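Local atomic coordinates of PlyP35 (Listeria phage P35, PDB entry 6S3Y), a protein that probably anchors a phage endolysin to the Listeria cell wall through a binding module of two SH3-like repeats. Residues G14-K19 with K26-W31; T40-H45 with R59-H64; M66-S71 with N79-A84. All coordinates share one frame; numbering follows the deposited sequence.

Contact 1. Residues G14-K19 with K26-W31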
loop_
_atom_site.group_PDB
_atom_site.type_symbol
_atom_site.label_atom_id
_atom_site.label_comp_id
_atom_site.label_asym_id
_atom_site.label_seq_id
_atom_site.Cartn_x
_atom_site.Cartn_y
_atom_site.Cartn_z
ATOM N N GLY A 14 -5.978 2.095 -0.518
ATOM C CA GLY A 14 -5.373 0.872 0.058
ATOM C C GLY A 14 -4.984 -0.086 -1.046
ATOM O O GLY A 14 -5.614 -0.079 -2.125
ATOM N N TYR A 15 -3.991 -0.934 -0.789
ATOM C CA TYR A 15 -3.335 -1.752 -1.834
ATOM C C TYR A 15 -3.793 -3.206 -1.677
ATOM O O TYR A 15 -3.402 -3.857 -0.707
ATOM C CB TYR A 15 -1.820 -1.539 -1.744
ATOM C CG TYR A 15 -1.468 -0.095 -1.947
ATOM C CD1 TYR A 15 -1.347 0.439 -3.218
ATOM C CD2 TYR A 15 -1.358 0.752 -0.858
ATOM C CE1 TYR A 15 -1.088 1.784 -3.394
ATOM C CE2 TYR A 15 -1.093 2.107 -1.029
ATOM C CZ TYR A 15 -0.959 2.619 -2.303
ATOM O OH TYR A 15 -0.728 3.954 -2.488
ATOM N N PHE A 16 -4.637 -3.660 -2.594
ATOM C CA PHE A 16 -5.112 -5.067 -2.669
ATOM C C PHE A 16 -4.232 -5.775 -3.694
ATOM O O PHE A 16 -4.481 -5.641 -4.912
ATOM C CB PHE A 16 -6.604 -5.076 -2.992
ATOM C CG PHE A 16 -7.321 -6.395 -2.909
ATOM C CD1 PHE A 16 -7.416 -7.088 -1.708
ATOM C CD2 PHE A 16 -7.957 -6.908 -4.023
ATOM C CE1 PHE A 16 -8.147 -8.261 -1.631
ATOM C CE2 PHE A 16 -8.683 -8.092 -3.948
ATOM C CZ PHE A 16 -8.773 -8.754 -2.751
ATOM N N GLN A 17 -3.162 -6.405 -3.219
ATOM C CA GLN A 17 -2.058 -6.924 -4.078
ATOM C C GLN A 17 -2.319 -8.384 -4.435
ATOM O O GLN A 17 -3.091 -9.045 -3.709
ATOM C CB GLN A 17 -0.710 -6.759 -3.345
ATOM C CG GLN A 17 -0.348 -5.321 -2.977
ATOM C CD GLN A 17 -0.251 -4.408 -4.185
ATOM O OE1 GLN A 17 -1.172 -3.631 -4.482
ATOM N NE2 GLN A 17 0.858 -4.517 -4.902
ATOM N N ASP A 18 -1.683 -8.894 -5.493
ATOM C CA ASP A 18 -1.870 -10.301 -5.936
ATOM C C ASP A 18 -1.128 -11.253 -4.991
ATOM O O ASP A 18 -1.343 -12.469 -5.115
ATOM C CB ASP A 18 -1.479 -10.485 -7.405
ATOM C CG ASP A 18 -0.025 -10.202 -7.742
ATOM O OD1 ASP A 18 0.696 -9.647 -6.903
ATOM O OD2 ASP A 18 0.372 -10.526 -8.870
ATOM N N LYS A 19 -0.313 -10.730 -4.076
ATOM C CA LYS A 19 0.453 -11.506 -3.071
ATOM C C LYS A 19 0.451 -10.743 -1.769
ATOM O O LYS A 19 0.357 -9.513 -1.808
ATOM C CB LYS A 19 1.920 -11.616 -3.478
ATOM C CG LYS A 19 2.166 -12.228 -4.833
ATOM C CD LYS A 19 3.534 -11.990 -5.366
ATOM C CE LYS A 19 3.620 -12.462 -6.796
ATOM N NZ LYS A 19 5.014 -12.325 -7.280
ATOM N N LYS A 26 1.655 -7.086 -7.844
ATOM C CA LYS A 26 0.803 -6.221 -8.701
ATOM C C LYS A 26 -0.467 -5.908 -7.926
ATOM O O LYS A 26 -0.912 -6.757 -7.153
ATOM C CB LYS A 26 0.465 -6.931 -10.015
ATOM C CG LYS A 26 1.642 -7.063 -10.965
ATOM C CD LYS A 26 1.453 -8.094 -12.027
ATOM C CE LYS A 26 2.549 -7.999 -13.067
ATOM N NZ LYS A 26 2.247 -8.880 -14.218
ATOM N N SER A 27 -1.041 -4.737 -8.154
ATOM C CA SER A 27 -2.322 -4.330 -7.537
ATOM C C SER A 27 -3.466 -5.040 -8.267
ATOM O O SER A 27 -3.614 -4.862 -9.468
ATOM C CB SER A 27 -2.479 -2.838 -7.546
ATOM O OG SER A 27 -1.514 -2.247 -6.681
ATOM N N VAL A 28 -4.219 -5.862 -7.561
ATOM C CA VAL A 28 -5.524 -6.387 -8.066
ATOM C C VAL A 28 -6.546 -5.245 -7.989
ATOM O O VAL A 28 -7.297 -5.068 -8.947
ATOM C CB VAL A 28 -5.953 -7.620 -7.257
ATOM C CG1 VAL A 28 -7.339 -8.074 -7.645
ATOM C CG2 VAL A 28 -4.956 -8.752 -7.424
ATOM N N ARG A 29 -6.558 -4.504 -6.884
ATOM C CA ARG A 29 -7.351 -3.261 -6.718
ATOM C C ARG A 29 -6.508 -2.231 -5.958
ATOM O O ARG A 29 -5.766 -2.622 -5.041
ATOM C CB ARG A 29 -8.641 -3.478 -5.913
ATOM C CG ARG A 29 -9.660 -4.366 -6.601
ATOM C CD ARG A 29 -10.357 -3.730 -7.770
ATOM N NE ARG A 29 -11.407 -4.594 -8.308
ATOM C CZ ARG A 29 -11.233 -5.491 -9.269
ATOM N NH1 ARG A 29 -10.049 -5.682 -9.813
ATOM N NH2 ARG A 29 -12.241 -6.203 -9.729
ATOM N N GLN A 30 -6.668 -0.960 -6.304
ATOM C CA GLN A 30 -6.280 0.188 -5.478
ATOM C C GLN A 30 -7.585 0.830 -5.044
ATOM O O GLN A 30 -8.129 1.652 -5.790
ATOM C CB GLN A 30 -5.289 1.051 -6.265
ATOM C CG GLN A 30 -3.914 0.404 -6.326
ATOM C CD GLN A 30 -2.858 1.242 -6.992
ATOM O OE1 GLN A 30 -3.070 2.406 -7.302
ATOM N NE2 GLN A 30 -1.716 0.618 -7.258
ATOM N N TRP A 31 -8.084 0.408 -3.893
ATOM C CA TRP A 31 -9.409 0.796 -3.383
ATOM C C TRP A 31 -9.315 2.183 -2.742
ATOM O O TRP A 31 -8.551 2.346 -1.764
ATOM C CB TRP A 31 -9.921 -0.226 -2.367
ATOM C CG TRP A 31 -10.515 -1.484 -2.930
ATOM C CD1 TRP A 31 -11.356 -1.630 -3.997
ATOM C CD2 TRP A 31 -10.383 -2.797 -2.353
ATOM N NE1 TRP A 31 -11.722 -2.941 -4.139
ATOM C CE2 TRP A 31 -11.161 -3.675 -3.130
ATOM C CE3 TRP A 31 -9.691 -3.303 -1.244
ATOM C CZ2 TRP A 31 -11.255 -5.032 -2.845
ATOM C CZ3 TRP A 31 -9.797 -4.639 -0.949
ATOM C CH2 TRP A 31 -10.570 -5.487 -1.736
#
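Phe16 carries CG anti to its backbone N (chi1 -171°), and Trp31 carries CG anti to its carbonyl carbon; these settings put both CG atoms on the same face of the hairpin, where the Phe16 ring and the six-membered ring of Trp31 form an offset stack, 4.3 Å apart between centroids and with planes at 28°. Trp31 CH2 lies over the centre of the Phe16 ring, and the closest atoms are Phe16 CD1 and Trp31 CZ3, at 3.5 Å. Phe16 CB makes a CH-pi contact with the same indole face, nearer the rim, while Val28 CG1 meets Phe16 CD2. Ile62 and residues of strand 36-41 continue this apolar patch.

Tyr15 and Gln30 occupy the other face of the hairpin. The strand pairing is broken by a classic beta bulge, Val28 and Arg29 both facing Phe16: Phe16 O receives both Val28 N, at 2.7 Å, and Arg29 N, at 3.1 Å. Beyond it, the bend of Gln17 at chi2 (-60°) turns CD back, and OE1 accepts a hydrogen bond from Ser27 OG at 2.6 Å, in the amide plane and on a lone pair. Ser27 OG in turn accepts a nearly straight bond from Gln30 NE2, at 2.9 Å. Asp18 N donates to Lys26 O, and Lys26 N approaches Asp18 OD1 from above the carboxylate plane at 2.9 Å. Arg29 NH1 bonds Val28 O and forms a salt bridge with Asp53. Stacked rings thus fix one part of the hairpin and the directed chain from Gln30 NE2 through Ser27 OG to Gln17 OE1 another, with the carbonyl of Phe16 doubly gripped at the bulge.

Contact 2. Residues T40-H45 with R59-H64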
loop_
_atom_site.group_PDB
_atom_site.type_symbol
_atom_site.label_atom_id
_atom_site.label_comp_id
_atom_site.label_asym_id
_atom_site.label_seq_id
_atom_site.Cartn_x
_atom_site.Cartn_y
_atom_site.Cartn_z
ATOM N N THR A 40 -11.213 -11.943 4.429
ATOM C CA THR A 40 -10.966 -12.970 5.465
ATOM C C THR A 40 -9.563 -12.727 6.002
ATOM O O THR A 40 -8.658 -12.463 5.174
ATOM C CB THR A 40 -11.210 -14.370 4.890
ATOM O OG1 THR A 40 -12.521 -14.407 4.341
ATOM C CG2 THR A 40 -11.077 -15.442 5.944
ATOM N N LYS A 41 -9.386 -12.805 7.321
ATOM C CA LYS A 41 -8.032 -12.699 7.914
ATOM C C LYS A 41 -7.148 -13.798 7.297
ATOM O O LYS A 41 -7.612 -14.912 7.225
ATOM C CB LYS A 41 -8.082 -12.838 9.434
ATOM C CG LYS A 41 -6.826 -12.350 10.159
ATOM C CD LYS A 41 -6.676 -10.873 10.127
ATOM C CE LYS A 41 -5.536 -10.408 11.023
ATOM N NZ LYS A 41 -4.615 -9.478 10.315
ATOM N N HIS A 42 -5.958 -13.434 6.820
ATOM C CA HIS A 42 -5.039 -14.343 6.104
ATOM C C HIS A 42 -3.902 -14.746 7.036
ATOM O O HIS A 42 -3.553 -15.927 7.052
ATOM C CB HIS A 42 -4.532 -13.713 4.816
ATOM C CG HIS A 42 -3.477 -14.504 4.133
ATOM N ND1 HIS A 42 -3.691 -15.737 3.593
ATOM C CD2 HIS A 42 -2.183 -14.222 3.932
ATOM C CE1 HIS A 42 -2.561 -16.196 3.090
ATOM N NE2 HIS A 42 -1.618 -15.273 3.272
ATOM N N ASN A 43 -3.305 -13.783 7.725
ATOM C CA ASN A 43 -2.297 -14.042 8.791
ATOM C C ASN A 43 -2.304 -12.843 9.741
ATOM O O ASN A 43 -3.261 -12.071 9.683
ATOM C CB ASN A 43 -0.923 -14.390 8.216
ATOM C CG ASN A 43 -0.171 -13.247 7.577
ATOM O OD1 ASN A 43 -0.658 -12.113 7.535
ATOM N ND2 ASN A 43 0.988 -13.541 7.012
ATOM N N SER A 44 -1.310 -12.688 10.599
ATOM C CA SER A 44 -1.309 -11.617 11.629
ATOM C C SER A 44 -1.346 -10.235 10.976
ATOM O O SER A 44 -1.900 -9.340 11.588
ATOM C CB SER A 44 -0.136 -11.736 12.561
ATOM O OG SER A 44 1.051 -11.673 11.811
ATOM N N HIS A 45 -0.794 -10.051 9.779
ATOM C CA HIS A 45 -0.584 -8.725 9.155
ATOM C C HIS A 45 -1.435 -8.538 7.895
ATOM O O HIS A 45 -1.415 -7.413 7.368
ATOM C CB HIS A 45 0.911 -8.499 8.904
ATOM C CG HIS A 45 1.663 -8.166 10.148
ATOM N ND1 HIS A 45 1.778 -9.054 11.201
ATOM C CD2 HIS A 45 2.341 -7.055 10.519
ATOM C CE1 HIS A 45 2.477 -8.493 12.179
ATOM N NE2 HIS A 45 2.826 -7.270 11.786
ATOM N N ARG A 59 -7.993 -13.366 -6.599
ATOM C CA ARG A 59 -7.695 -13.244 -5.157
ATOM C C ARG A 59 -6.709 -12.090 -4.954
ATOM O O ARG A 59 -5.784 -11.934 -5.757
ATOM C CB ARG A 59 -7.153 -14.560 -4.592
ATOM C CG ARG A 59 -6.816 -14.483 -3.115
ATOM C CD ARG A 59 -6.718 -15.845 -2.457
ATOM N NE ARG A 59 -7.977 -16.569 -2.493
ATOM C CZ ARG A 59 -8.973 -16.411 -1.640
ATOM N NH1 ARG A 59 -8.925 -15.508 -0.681
ATOM N NH2 ARG A 59 -10.069 -17.127 -1.802
ATOM N N GLY A 60 -6.884 -11.345 -3.877
ATOM C CA GLY A 60 -5.912 -10.333 -3.454
ATOM C C GLY A 60 -5.672 -10.366 -1.964
ATOM O O GLY A 60 -6.348 -11.128 -1.239
ATOM N N TYR A 61 -4.713 -9.543 -1.538
ATOM C CA TYR A 61 -4.228 -9.468 -0.151
ATOM C C TYR A 61 -4.049 -7.992 0.206
ATOM O O TYR A 61 -3.436 -7.258 -0.576
ATOM C CB TYR A 61 -2.897 -10.224 -0.028
ATOM C CG TYR A 61 -2.993 -11.678 -0.408
ATOM C CD1 TYR A 61 -2.851 -12.085 -1.724
ATOM C CD2 TYR A 61 -3.256 -12.636 0.547
ATOM C CE1 TYR A 61 -2.979 -13.428 -2.087
ATOM C CE2 TYR A 61 -3.364 -13.979 0.219
ATOM C CZ TYR A 61 -3.233 -14.374 -1.109
ATOM O OH TYR A 61 -3.359 -15.672 -1.496
ATOM N N ILE A 62 -4.496 -7.601 1.390
ATOM C CA ILE A 62 -4.358 -6.201 1.831
ATOM C C ILE A 62 -3.885 -6.174 3.278
ATOM O O ILE A 62 -4.363 -6.970 4.107
ATOM C CB ILE A 62 -5.671 -5.415 1.582
ATOM C CG1 ILE A 62 -5.487 -3.942 1.941
ATOM C CG2 ILE A 62 -6.844 -6.036 2.308
ATOM C CD1 ILE A 62 -6.510 -3.024 1.292
ATOM N N TYR A 63 -2.957 -5.273 3.567
ATOM C CA TYR A 63 -2.284 -5.187 4.882
ATOM C C TYR A 63 -3.279 -4.727 5.931
ATOM O O TYR A 63 -4.163 -3.927 5.603
ATOM C CB TYR A 63 -1.071 -4.282 4.708
ATOM C CG TYR A 63 -0.122 -4.254 5.873
ATOM C CD1 TYR A 63 0.914 -5.168 5.966
ATOM C CD2 TYR A 63 -0.231 -3.287 6.854
ATOM C CE1 TYR A 63 1.844 -5.109 6.998
ATOM C CE2 TYR A 63 0.686 -3.210 7.887
ATOM C CZ TYR A 63 1.731 -4.120 7.954
ATOM O OH TYR A 63 2.607 -4.055 8.987
ATOM N N HIS A 64 -3.161 -5.222 7.155
ATOM C CA HIS A 64 -4.218 -5.155 8.201
ATOM C C HIS A 64 -4.566 -3.700 8.523
ATOM O O HIS A 64 -5.753 -3.427 8.779
ATOM C CB HIS A 64 -3.797 -5.933 9.445
ATOM C CG HIS A 64 -2.773 -5.251 10.271
ATOM N ND1 HIS A 64 -1.429 -5.126 9.891
ATOM C CD2 HIS A 64 -2.899 -4.621 11.440
ATOM C CE1 HIS A 64 -0.779 -4.463 10.817
ATOM N NE2 HIS A 64 -1.649 -4.150 11.778
#
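Tyr61 turns a ring edge into the face of His42, with CE2 over the centre of the imidazole. The rings are 4.9 Å apart between centroids and their planes stand at 66°, an edge-to-face pair whose nearest atoms include His42 CE1 and Tyr61 CE2, 3.7 Å apart.

At the other end of the contact His45, Tyr63 and His64 form an aromatic cluster. The His45 and Tyr63 side chains run side by side in the same direction, and Tyr63 OH sits at the imidazole edge, 3.4 Å from His45 CD2. His64 holds CG between its backbone N and carbonyl carbon (chi1 75°), and ND1 of its ring lies over the Tyr63 ring, toward the rim. His45 O accepts His64 N at 2.8 Å from above the carbonyl plane, takes a weak bond from His64 ND1 at 3.4 Å, and lies over a face of Tyr63.

The turn itself is braced from within. Asn43 OD1 accepts from His45 N in an Asx turn, and Ser44 OG pairs with His45 ND1 at 2.8 Å, in the imidazole plane. Lys41 NZ makes weak bonds to the carbonyls of Asn43 and Ser44, while Lys41 has a cation-pi contact with Tyr47. The chemistry couples a self-braced turn to the strand end through imidazole-phenol contacts and one polar link, His45 O, gripped by a good bond from His64 N and a weak one from ND1.

Contact 3. Residues M66-S71 with N79-A84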
loop_
_atom_site.group_PDB
_atom_site.type_symbol
_atom_site.label_atom_id
_atom_site.label_comp_id
_atom_site.label_asym_id
_atom_site.label_seq_id
_atom_site.Cartn_x
_atom_site.Cartn_y
_atom_site.Cartn_z
HETATM N N MSE A 66 -4.771 -1.225 6.594
HETATM C CA MSE A 66 -5.554 -0.616 5.527
HETATM C C MSE A 66 -7.008 -1.117 5.495
HETATM O O MSE A 66 -7.759 -0.759 4.582
HETATM C CB MSE A 66 -4.880 -0.847 4.182
HETATM C CG MSE A 66 -3.486 -0.313 4.143
HETATM SE SE MSE A 66 -2.561 -0.924 2.581
HETATM C CE MSE A 66 -0.827 -0.058 2.858
ATOM N N ALA A 67 -7.415 -1.917 6.480
ATOM C CA ALA A 67 -8.765 -2.453 6.518
ATOM C C ALA A 67 -9.316 -2.372 7.939
ATOM O O ALA A 67 -8.753 -2.995 8.837
ATOM C CB ALA A 67 -8.811 -3.884 6.024
ATOM N N LYS A 68 -10.407 -1.639 8.110
ATOM C CA LYS A 68 -11.099 -1.449 9.405
ATOM C C LYS A 68 -12.311 -2.386 9.419
ATOM O O LYS A 68 -13.229 -2.161 8.617
ATOM C CB LYS A 68 -11.472 0.039 9.532
ATOM C CG LYS A 68 -12.124 0.452 10.834
ATOM C CD LYS A 68 -12.567 1.917 10.795
ATOM C CE LYS A 68 -13.591 2.160 9.698
ATOM N NZ LYS A 68 -14.086 3.553 9.643
ATOM N N VAL A 69 -12.298 -3.401 10.266
ATOM C CA VAL A 69 -13.388 -4.422 10.348
ATOM C C VAL A 69 -14.578 -3.809 11.127
ATOM O O VAL A 69 -14.374 -3.384 12.254
ATOM C CB VAL A 69 -12.905 -5.716 11.037
ATOM C CG1 VAL A 69 -14.047 -6.690 11.251
ATOM C CG2 VAL A 69 -11.814 -6.402 10.288
ATOM N N THR A 70 -15.744 -3.772 10.520
ATOM C CA THR A 70 -16.995 -3.198 11.099
ATOM C C THR A 70 -17.948 -4.306 11.568
ATOM O O THR A 70 -18.725 -4.043 12.492
ATOM C CB THR A 70 -17.629 -2.224 10.103
ATOM O OG1 THR A 70 -17.949 -2.912 8.885
ATOM C CG2 THR A 70 -16.690 -1.086 9.741
ATOM N N SER A 71 -17.866 -5.518 11.000
ATOM C CA SER A 71 -18.703 -6.665 11.448
ATOM C C SER A 71 -18.082 -8.006 11.024
ATOM O O SER A 71 -17.239 -8.013 10.088
ATOM C CB SER A 71 -20.108 -6.534 10.929
ATOM O OG SER A 71 -20.120 -6.504 9.514
ATOM N N ASN A 79 -16.627 -7.895 7.253
ATOM C CA ASN A 79 -17.000 -6.727 6.419
ATOM C C ASN A 79 -16.096 -5.591 6.896
ATOM O O ASN A 79 -15.965 -5.436 8.126
ATOM C CB ASN A 79 -18.493 -6.474 6.490
ATOM C CG ASN A 79 -19.288 -7.751 6.341
ATOM O OD1 ASN A 79 -19.247 -8.452 5.318
ATOM N ND2 ASN A 79 -19.983 -8.087 7.409
ATOM N N ALA A 80 -15.437 -4.904 5.972
ATOM C CA ALA A 80 -14.408 -3.909 6.332
ATOM C C ALA A 80 -14.520 -2.681 5.443
ATOM O O ALA A 80 -15.012 -2.802 4.293
ATOM C CB ALA A 80 -13.012 -4.502 6.235
ATOM N N THR A 81 -14.031 -1.560 5.958
ATOM C CA THR A 81 -13.883 -0.285 5.233
ATOM C C THR A 81 -12.398 -0.031 4.989
ATOM O O THR A 81 -11.622 -0.193 5.918
ATOM C CB THR A 81 -14.538 0.848 6.047
ATOM O OG1 THR A 81 -15.910 0.479 6.176
ATOM C CG2 THR A 81 -14.393 2.204 5.375
ATOM N N ILE A 82 -12.021 0.320 3.776
ATOM C CA ILE A 82 -10.600 0.600 3.436
ATOM C C ILE A 82 -10.150 1.896 4.107
ATOM O O ILE A 82 -10.842 2.945 3.992
ATOM C CB ILE A 82 -10.389 0.602 1.915
ATOM C CG1 ILE A 82 -10.795 -0.742 1.320
ATOM C CG2 ILE A 82 -8.959 0.969 1.561
ATOM C CD1 ILE A 82 -10.233 -1.952 2.096
ATOM N N ASN A 83 -9.013 1.811 4.784
ATOM C CA ASN A 83 -8.239 2.941 5.364
ATOM C C ASN A 83 -6.987 3.144 4.509
ATOM O O ASN A 83 -6.026 2.361 4.648
ATOM C CB ASN A 83 -7.938 2.654 6.836
ATOM C CG ASN A 83 -7.088 3.723 7.471
ATOM O OD1 ASN A 83 -7.505 4.861 7.558
ATOM N ND2 ASN A 83 -5.886 3.381 7.893
ATOM N N ALA A 84 -7.019 4.107 3.617
ATOM C CA ALA A 84 -5.928 4.410 2.673
ATOM C C ALA A 84 -4.705 4.957 3.429
ATOM O O ALA A 84 -4.860 5.874 4.203
ATOM C CB ALA A 84 -6.408 5.344 1.591
HETATM O O HOH W 1 -17.452 -1.902 6.490
#
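The beta hairpin of strands 67-72 and 78-89 brings Lys68 against Thr81, an antiparallel hydrogen-bonded pair in which Lys68 N donates to Thr81 O at 2.9 Å and Thr81 N returns to Lys68 O at 2.8 Å. On the face they share, the two side chains lie side by side and point the same way. A bend at chi3 of Lys68 (61°) places CE beside Thr81 CB, 4.0 Å away.

Ala67 with Ile82 and Val69 with Ala80 make the flanking non-hydrogen-bonded pairs, and their side chains occupy the other face. Ala67 CB touches Ala80 CB there, and Ala80 CB comes within 3.3 Å of Lys68 O. Leu39 and Tyr47 cover Ala67, while Val37 packs on Ile82.

Nearer the turn, the register slips by one residue. Thr70 and Ser71 both face Asn79, a classic beta bulge: Thr70 N gives Asn79 O a bond of 2.9 Å and Ser71 N adds a weak one, while Asn79 N returns a bond to Ser71 O. The Thr70 and Thr81 side chains cross at about a right angle; a single water bridges their hydroxyls, 2.6 Å from Thr70 OG1 and 2.9 Å from Thr81 OG1.

At the opposite end Asn83 N meets Met66 O, the donor lying well above the carbonyl plane (61° out of it). Met66 is present as selenomethionine, and its extended side chain leads away from Asn83. Asn83 ND2 is hydrogen-bonded to Ser65 O. Through the backbone, Ala80 bonds to Val37 of strand 36-41, and Ile82 to Gly34 and Thr35 just before it. The arrangement is that of a bulged antiparallel hairpin within a curled sheet, as in SH3-like domains, with strand 78-89 flanked here by 67-72 and 36-41 and pairing farther along with 99-103.

How the contacts relate
From the N terminus, contact 1 closes first: a short loop folds strand 27-32 back on strand 6-17. The chain then enters strand 36-41, and contact 2 closes a loop holding strand 46-53 and the start of 56-63, bringing the end of the latter back to the turn after 36-41. Contact 3 follows as the hairpin of 67-72 and 78-89. The three lie in series, with no nesting or crossing, yet they meet in space. Gln17 O is probably hydrogen-bonded to Tyr61 N, linking contacts 1 and 2; Met66 and Ile82 pack on Tyr15 and Gly14, and Ile62 meets Ile82. The first hairpin is thereby tied to the curled sheet in which strands 36-41 and 78-89 are neighbours.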